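Local coordinates for protein putative peptidase M23 (Pseudomonas aeruginosa PAO1, PDB 2HSI) that binds a zinc ion and probably acts as a metalloendopeptidase of peptidase family M23, at residues Ser25-Met28 against Arg29-Asn32; Val201-Ile204 against Gly205-Phe209; Val264-Asp268 against Ala269-Pro273. All coordinates share one frame; numbering follows the deposited sequence.

Contact 1: residues Ser25-Met28 against Arg29-Asn32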
loop_
_atom_site.group_PDB
_atom_site.type_symbol
_atom_site.label_atom_id
_atom_site.label_comp_id
_atom_site.label_asym_id
_atom_site.label_seq_id
_atom_site.Cartn_x
_atom_site.Cartn_y
_atom_site.Cartn_z
ATOM N N SER A 25 -9.011 11.800 -15.930
ATOM C CA SER A 25 -8.117 12.648 -15.092
ATOM C C SER A 25 -6.677 12.136 -15.094
ATOM O O SER A 25 -6.395 11.018 -15.544
ATOM C CB SER A 25 -8.649 12.733 -13.659
ATOM O OG SER A 25 -8.451 11.519 -12.957
ATOM N N PHE A 26 -5.770 12.966 -14.585
ATOM C CA PHE A 26 -4.364 12.608 -14.455
ATOM C C PHE A 26 -4.178 11.411 -13.516
ATOM O O PHE A 26 -3.342 10.543 -13.763
ATOM C CB PHE A 26 -3.548 13.816 -13.975
ATOM C CG PHE A 26 -2.148 13.476 -13.558
ATOM C CD1 PHE A 26 -1.185 13.149 -14.510
ATOM C CD2 PHE A 26 -1.788 13.480 -12.211
ATOM C CE1 PHE A 26 0.116 12.829 -14.130
ATOM C CE2 PHE A 26 -0.490 13.162 -11.818
ATOM C CZ PHE A 26 0.467 12.836 -12.780
ATOM N N ILE A 27 -4.980 11.366 -12.456
ATOM C CA ILE A 27 -4.905 10.282 -11.483
ATOM C C ILE A 27 -5.478 8.962 -12.022
ATOM O O ILE A 27 -5.015 7.889 -11.647
ATOM C CB ILE A 27 -5.464 10.716 -10.073
ATOM C CG1 ILE A 27 -4.827 9.889 -8.947
ATOM C CG2 ILE A 27 -6.989 10.717 -10.017
ATOM C CD1 ILE A 27 -3.326 10.114 -8.788
ATOM N N MET A 28 -6.439 9.057 -12.943
ATOM C CA MET A 28 -6.934 7.900 -13.693
ATOM C C MET A 28 -5.867 7.408 -14.674
ATOM O O MET A 28 -5.649 6.210 -14.810
ATOM C CB MET A 28 -8.252 8.244 -14.416
ATOM C CG MET A 28 -8.720 7.258 -15.509
ATOM S SD MET A 28 -9.302 5.634 -14.950
ATOM C CE MET A 28 -11.046 5.920 -14.755
ATOM N N ARG A 29 -5.185 8.343 -15.332
ATOM C CA ARG A 29 -4.113 8.010 -16.268
ATOM C C ARG A 29 -2.900 7.386 -15.567
ATOM O O ARG A 29 -2.240 6.504 -16.116
ATOM C CB ARG A 29 -3.700 9.254 -17.070
ATOM C CG ARG A 29 -2.916 8.963 -18.351
ATOM C CD ARG A 29 -3.733 8.163 -19.368
ATOM N NE ARG A 29 -2.916 7.725 -20.498
ATOM C CZ ARG A 29 -3.348 6.964 -21.502
ATOM N NH1 ARG A 29 -4.605 6.534 -21.537
ATOM N NH2 ARG A 29 -2.515 6.629 -22.477
ATOM N N LEU A 30 -2.629 7.835 -14.345
ATOM C CA LEU A 30 -1.505 7.323 -13.564
ATOM C C LEU A 30 -1.784 5.960 -12.913
ATOM O O LEU A 30 -0.970 5.042 -12.993
ATOM C CB LEU A 30 -1.118 8.338 -12.485
ATOM C CG LEU A 30 0.150 8.062 -11.672
ATOM C CD1 LEU A 30 1.380 8.604 -12.379
ATOM C CD2 LEU A 30 0.009 8.681 -10.302
ATOM N N LEU A 31 -2.942 5.833 -12.277
ATOM C CA LEU A 31 -3.201 4.694 -11.405
ATOM C C LEU A 31 -3.930 3.527 -12.046
ATOM O O LEU A 31 -3.847 2.423 -11.534
ATOM C CB LEU A 31 -3.934 5.136 -10.128
ATOM C CG LEU A 31 -3.134 6.071 -9.208
ATOM C CD1 LEU A 31 -3.885 6.309 -7.912
ATOM C CD2 LEU A 31 -1.702 5.551 -8.936
ATOM N N ASN A 32 -4.643 3.756 -13.148
ATOM C CA ASN A 32 -5.357 2.656 -13.800
ATOM C C ASN A 32 -4.412 1.739 -14.580
ATOM O O ASN A 32 -4.204 1.916 -15.784
ATOM C CB ASN A 32 -6.492 3.162 -14.699
ATOM C CG ASN A 32 -7.488 2.076 -15.052
ATOM O OD1 ASN A 32 -7.909 1.295 -14.194
ATOM N ND2 ASN A 32 -7.879 2.024 -16.324
#
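I27 and L31, one helical turn apart, show how a single turn of helix gathers its own apolar side chains. The two lie side by side and point the same way, with I27 CG1 3.8 Å from L31 CD1. The end of the isoleucine serves a second neighbour: its CD1 comes 3.9 Å from L30 CD2, and those two side chains cross obliquely. F26 sits at the margin, its ring atom CZ approaching L30 CD1 at 4.3 Å. The sulfur of M28, SD, rests 3.8 Å from N32 CB; it reaches there because CG stands anti to the backbone N (chi1 166°) and the chain then bends at chi2 and chi3. Beneath these side chains run the bonds of helix 26-31, from R29 N to S25 O (2.9 Å) through to N32 N on M28 O (3.1 Å), where the chain leaves helical geometry. The polar edge is set by S25, whose OG accepts from M28 N at 3.2 Å in an ST motif and is also hydrogen-bonded to E65 OE2; N32 OD1 takes the backbone N of V41. The chemistry implies a surface turn of helix whose apolar side chains are only partly covered, L31 alone being buried, against V41, I275 and F276, with S25 and N32 tied to E65 and V41. With S25 OG already accepting from M28 N, its bond to the E65 carboxylate is consistent with the serine donating there.

Contact 2: residues Val201-Ile204 against Gly205-Phe209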
loop_
_atom_site.group_PDB
_atom_site.type_symbol
_atom_site.label_atom_id
_atom_site.label_comp_id
_atom_site.label_asym_id
_atom_site.label_seq_id
_atom_site.Cartn_x
_atom_site.Cartn_y
_atom_site.Cartn_z
ATOM N N VAL A 201 1.351 6.026 11.911
ATOM C CA VAL A 201 2.137 4.815 12.186
ATOM C C VAL A 201 1.245 3.828 12.947
ATOM O O VAL A 201 0.857 4.087 14.081
ATOM C CB VAL A 201 3.428 5.134 12.980
ATOM C CG1 VAL A 201 4.261 3.867 13.191
ATOM C CG2 VAL A 201 4.257 6.204 12.249
ATOM N N ILE A 202 0.877 2.731 12.289
ATOM C CA ILE A 202 -0.043 1.757 12.877
ATOM C C ILE A 202 0.649 0.462 13.317
ATOM O O ILE A 202 0.023 -0.397 13.958
ATOM C CB ILE A 202 -1.233 1.433 11.936
ATOM C CG1 ILE A 202 -0.743 0.910 10.579
ATOM C CG2 ILE A 202 -2.131 2.669 11.802
ATOM C CD1 ILE A 202 -1.794 0.130 9.757
ATOM N N LEU A 203 1.933 0.333 12.987
ATOM C CA LEU A 203 2.715 -0.845 13.422
ATOM C C LEU A 203 4.223 -0.610 13.381
ATOM O O LEU A 203 4.752 -0.057 12.424
ATOM C CB LEU A 203 2.345 -2.103 12.603
ATOM C CG LEU A 203 2.933 -3.461 13.040
ATOM C CD1 LEU A 203 2.650 -3.753 14.499
ATOM C CD2 LEU A 203 2.433 -4.603 12.182
ATOM N N ILE A 204 4.891 -1.007 14.460
ATOM C CA ILE A 204 6.342 -0.983 14.564
ATOM C C ILE A 204 6.728 -2.346 15.123
ATOM O O ILE A 204 6.154 -2.807 16.102
ATOM C CB ILE A 204 6.843 0.158 15.485
ATOM C CG1 ILE A 204 6.669 1.513 14.800
ATOM C CG2 ILE A 204 8.329 -0.025 15.866
ATOM C CD1 ILE A 204 6.945 2.711 15.723
ATOM N N GLY A 205 7.655 -3.015 14.463
ATOM C CA GLY A 205 8.128 -4.291 14.964
ATOM C C GLY A 205 9.602 -4.483 14.710
ATOM O O GLY A 205 10.220 -3.739 13.954
ATOM N N ASP A 206 10.160 -5.471 15.391
ATOM C CA ASP A 206 11.504 -5.938 15.101
ATOM C C ASP A 206 11.348 -7.431 14.897
ATOM O O ASP A 206 11.342 -8.217 15.847
ATOM C CB ASP A 206 12.488 -5.616 16.230
ATOM C CG ASP A 206 13.947 -5.618 15.764
ATOM O OD1 ASP A 206 14.303 -6.371 14.828
ATOM O OD2 ASP A 206 14.756 -4.862 16.341
ATOM N N TYR A 207 11.203 -7.797 13.633
ATOM C CA TYR A 207 10.755 -9.133 13.267
ATOM C C TYR A 207 11.882 -10.030 12.811
ATOM O O TYR A 207 12.912 -9.551 12.355
ATOM C CB TYR A 207 9.689 -9.033 12.173
ATOM C CG TYR A 207 8.467 -8.228 12.574
ATOM C CD1 TYR A 207 7.890 -8.374 13.838
ATOM C CD2 TYR A 207 7.877 -7.339 11.680
ATOM C CE1 TYR A 207 6.762 -7.653 14.209
ATOM C CE2 TYR A 207 6.757 -6.607 12.044
ATOM C CZ TYR A 207 6.200 -6.773 13.299
ATOM O OH TYR A 207 5.087 -6.046 13.650
ATOM N N PHE A 208 11.665 -11.338 12.939
ATOM C CA PHE A 208 12.664 -12.340 12.573
ATOM C C PHE A 208 13.129 -12.223 11.116
ATOM O O PHE A 208 14.329 -12.210 10.851
ATOM C CB PHE A 208 12.139 -13.757 12.857
ATOM C CG PHE A 208 13.156 -14.837 12.604
ATOM C CD1 PHE A 208 14.040 -15.216 13.606
ATOM C CD2 PHE A 208 13.244 -15.461 11.355
ATOM C CE1 PHE A 208 14.999 -16.206 13.376
ATOM C CE2 PHE A 208 14.199 -16.446 11.112
ATOM C CZ PHE A 208 15.075 -16.821 12.124
ATOM N N PHE A 209 12.181 -12.148 10.181
ATOM C CA PHE A 209 12.503 -12.054 8.753
ATOM C C PHE A 209 12.686 -10.611 8.277
ATOM O O PHE A 209 13.692 -10.279 7.636
ATOM C CB PHE A 209 11.429 -12.754 7.909
ATOM C CG PHE A 209 11.357 -14.240 8.134
ATOM C CD1 PHE A 209 12.363 -15.074 7.666
ATOM C CD2 PHE A 209 10.279 -14.806 8.809
ATOM C CE1 PHE A 209 12.307 -16.458 7.877
ATOM C CE2 PHE A 209 10.208 -16.187 9.022
ATOM C CZ PHE A 209 11.227 -17.011 8.558
#
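L203 and Y207 meet along one strand, 199-207, which is kinked at I202, and the short axes of 201-204 and 205-207 differ in direction by 34°. Two residues either way along the chain from G205, L203 and Y207 bring their side chains together. The tyrosine ring alone lies on the glycine: it leans back along its own strand, its CG opposite the carbonyl carbon (chi1 -59°), and one face settles over G205 CA, 3.5 Å from the ring plane and displaced toward the rim. With no side chain there, the ring can rest directly on the backbone. At its far end the ring meets L203 edge-on: CD2 lies near the ring plane, 3.4 Å from Y207 OH, and L203 CG is equally close to that oxygen. The leucine is brought there by its first torsion, which sets CG opposite the backbone N (chi1 -172°). Although its near neighbours in L203 are carbons, the hydroxyl is hydrogen-bonded to E136 of helix 127-141, whose A140 also touches L203. This aliphatic-aromatic pair on the helix-facing side belongs to the hairpin of strands 199-207 and 213-219, part of the antiparallel sheet that also carries the zinc ligands D184 and H261 of the M23 peptidase domain.

Contact 3: residues Val264-Asp268 against Ala269-Pro273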
loop_
_atom_site.group_PDB
_atom_site.type_symbol
_atom_site.label_atom_id
_atom_site.label_comp_id
_atom_site.label_asym_id
_atom_site.label_seq_id
_atom_site.Cartn_x
_atom_site.Cartn_y
_atom_site.Cartn_z
ATOM N N VAL A 264 3.551 -1.449 -0.846
ATOM C CA VAL A 264 2.319 -0.653 -0.893
ATOM C C VAL A 264 1.141 -1.612 -0.948
ATOM O O VAL A 264 1.120 -2.533 -1.764
ATOM C CB VAL A 264 2.264 0.321 -2.097
ATOM C CG1 VAL A 264 0.863 0.963 -2.225
ATOM C CG2 VAL A 264 3.311 1.412 -1.958
ATOM N N SER A 265 0.174 -1.399 -0.062
ATOM C CA SER A 265 -1.010 -2.229 -0.003
ATOM C C SER A 265 -2.265 -1.384 -0.228
ATOM O O SER A 265 -2.329 -0.216 0.168
ATOM C CB SER A 265 -1.066 -2.957 1.337
ATOM O OG SER A 265 -2.101 -3.933 1.406
ATOM N N LEU A 266 -3.245 -1.995 -0.882
ATOM C CA LEU A 266 -4.587 -1.436 -1.053
ATOM C C LEU A 266 -5.539 -2.597 -0.879
ATOM O O LEU A 266 -5.324 -3.661 -1.468
ATOM C CB LEU A 266 -4.779 -0.861 -2.461
ATOM C CG LEU A 266 -4.246 0.528 -2.823
ATOM C CD1 LEU A 266 -4.183 0.658 -4.341
ATOM C CD2 LEU A 266 -5.130 1.619 -2.235
ATOM N N ASN A 267 -6.583 -2.397 -0.080
ATOM C CA ASN A 267 -7.574 -3.439 0.243
ATOM C C ASN A 267 -6.969 -4.816 0.530
ATOM O O ASN A 267 -7.430 -5.826 -0.001
ATOM C CB ASN A 267 -8.714 -3.534 -0.805
ATOM C CG ASN A 267 -8.216 -3.629 -2.244
ATOM O OD1 ASN A 267 -8.058 -2.615 -2.920
ATOM N ND2 ASN A 267 -7.929 -4.847 -2.706
ATOM N N ASP A 268 -5.924 -4.829 1.365
ATOM C CA ASP A 268 -5.182 -6.050 1.712
ATOM C C ASP A 268 -4.607 -6.800 0.498
ATOM O O ASP A 268 -4.584 -8.041 0.462
ATOM C CB ASP A 268 -6.018 -6.972 2.609
ATOM C CG ASP A 268 -5.187 -8.053 3.306
ATOM O OD1 ASP A 268 -3.988 -7.826 3.572
ATOM O OD2 ASP A 268 -5.755 -9.133 3.587
ATOM N N ALA A 269 -4.152 -6.033 -0.495
ATOM C CA ALA A 269 -3.456 -6.576 -1.644
ATOM C C ALA A 269 -2.168 -5.794 -1.854
ATOM O O ALA A 269 -2.207 -4.570 -2.060
ATOM C CB ALA A 269 -4.338 -6.499 -2.884
ATOM N N ARG A 270 -1.028 -6.486 -1.789
ATOM C CA ARG A 270 0.258 -5.864 -2.133
ATOM C C ARG A 270 0.342 -5.611 -3.627
ATOM O O ARG A 270 0.144 -6.518 -4.450
ATOM C CB ARG A 270 1.469 -6.690 -1.669
ATOM C CG ARG A 270 2.013 -6.313 -0.288
ATOM C CD ARG A 270 1.429 -7.197 0.788
ATOM N NE ARG A 270 0.166 -6.676 1.257
ATOM C CZ ARG A 270 -0.828 -7.397 1.766
ATOM N NH1 ARG A 270 -0.753 -8.715 1.891
ATOM N NH2 ARG A 270 -1.919 -6.782 2.153
ATOM N N VAL A 271 0.623 -4.359 -3.963
ATOM C CA VAL A 271 0.671 -3.923 -5.342
ATOM C C VAL A 271 2.002 -3.246 -5.637
ATOM O O VAL A 271 2.778 -2.956 -4.719
ATOM C CB VAL A 271 -0.538 -3.011 -5.718
ATOM C CG1 VAL A 271 -1.857 -3.769 -5.547
ATOM C CG2 VAL A 271 -0.525 -1.698 -4.916
ATOM N N ASP A 272 2.268 -3.039 -6.923
ATOM C CA ASP A 272 3.524 -2.487 -7.410
ATOM C C ASP A 272 3.670 -1.012 -7.040
ATOM O O ASP A 272 2.959 -0.155 -7.585
ATOM C CB ASP A 272 3.591 -2.669 -8.933
ATOM C CG ASP A 272 4.934 -2.279 -9.530
ATOM O OD1 ASP A 272 5.862 -1.864 -8.801
ATOM O OD2 ASP A 272 5.062 -2.406 -10.765
ATOM N N PRO A 273 4.608 -0.703 -6.126
ATOM C CA PRO A 273 4.805 0.681 -5.710
ATOM C C PRO A 273 5.240 1.607 -6.847
ATOM O O PRO A 273 5.014 2.809 -6.751
ATOM C CB PRO A 273 5.909 0.565 -4.651
ATOM C CG PRO A 273 5.772 -0.833 -4.146
ATOM C CD PRO A 273 5.527 -1.600 -5.404
HETATM O O HOH W 1 3.859 -3.796 -2.434
#
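R270, bent at chi2 and chi3, reaches back across a tight beta hairpin to clasp both S265 and D268 with a single nitrogen. Its NH2 donates to D268 OD1 at 2.7 Å, in a salt bridge, and to S265 OG at 3.0 Å, both acceptors lying at the edge of the guanidinium and close to its plane. D268 OD1 is met on its anti side, 32° out of the carboxylate plane, and the two flat groups are turned 41° apart. Strands 260-266 and 269-271 pair through L266 and A269, with L266 N on A269 O at 3.0 Å and A269 N on L266 O at 2.8 Å. The two-residue turn N267-D268, both residues with positive phi, approaches type I'. Away from the arginine's face of the hairpin, V264 CG1 packs on V271 CG2 at 4.0 Å, while V264 CG2 slides past P273 CB at 3.8 Å; F276 touches V264, L266 and V271, and F166 lies on P273. A second shell surrounds the grip: D268 OD2 forms salt bridges with K58 and R142, and Y141 makes a cation-pi contact with R270. Separately, N267 OD1 accepts from G75 N, tying the turn to G75. D272 OD1 caps helix 273-277 at A274 N. Beside the bond from V271 N to V264 O, a water bridges the two residues, accepting from V264 N at 2.9 Å and lying 2.7 Å from V271 O.

In the fold
Read from the N terminus, the three contacts follow in series: none nests in or crosses another, and each joins adjacent segments, contact 3 closing the turn of a hairpin. Contact 1 is a helical turn about 17 Å, centre to centre, from contact 3, yet F276 of helix 273-277 touches L31 of the one and V264, L266 and V271 of the other. Contact 2, about 32 Å by centres from contact 1 on the opposite side of the chain's centre, shares the seven-stranded sheet with contact 3. Helix 127-141 touches both, contact 3 through its last residue, Y141, and K58 and G75 link contact 3 to the six-stranded N-terminal sheet.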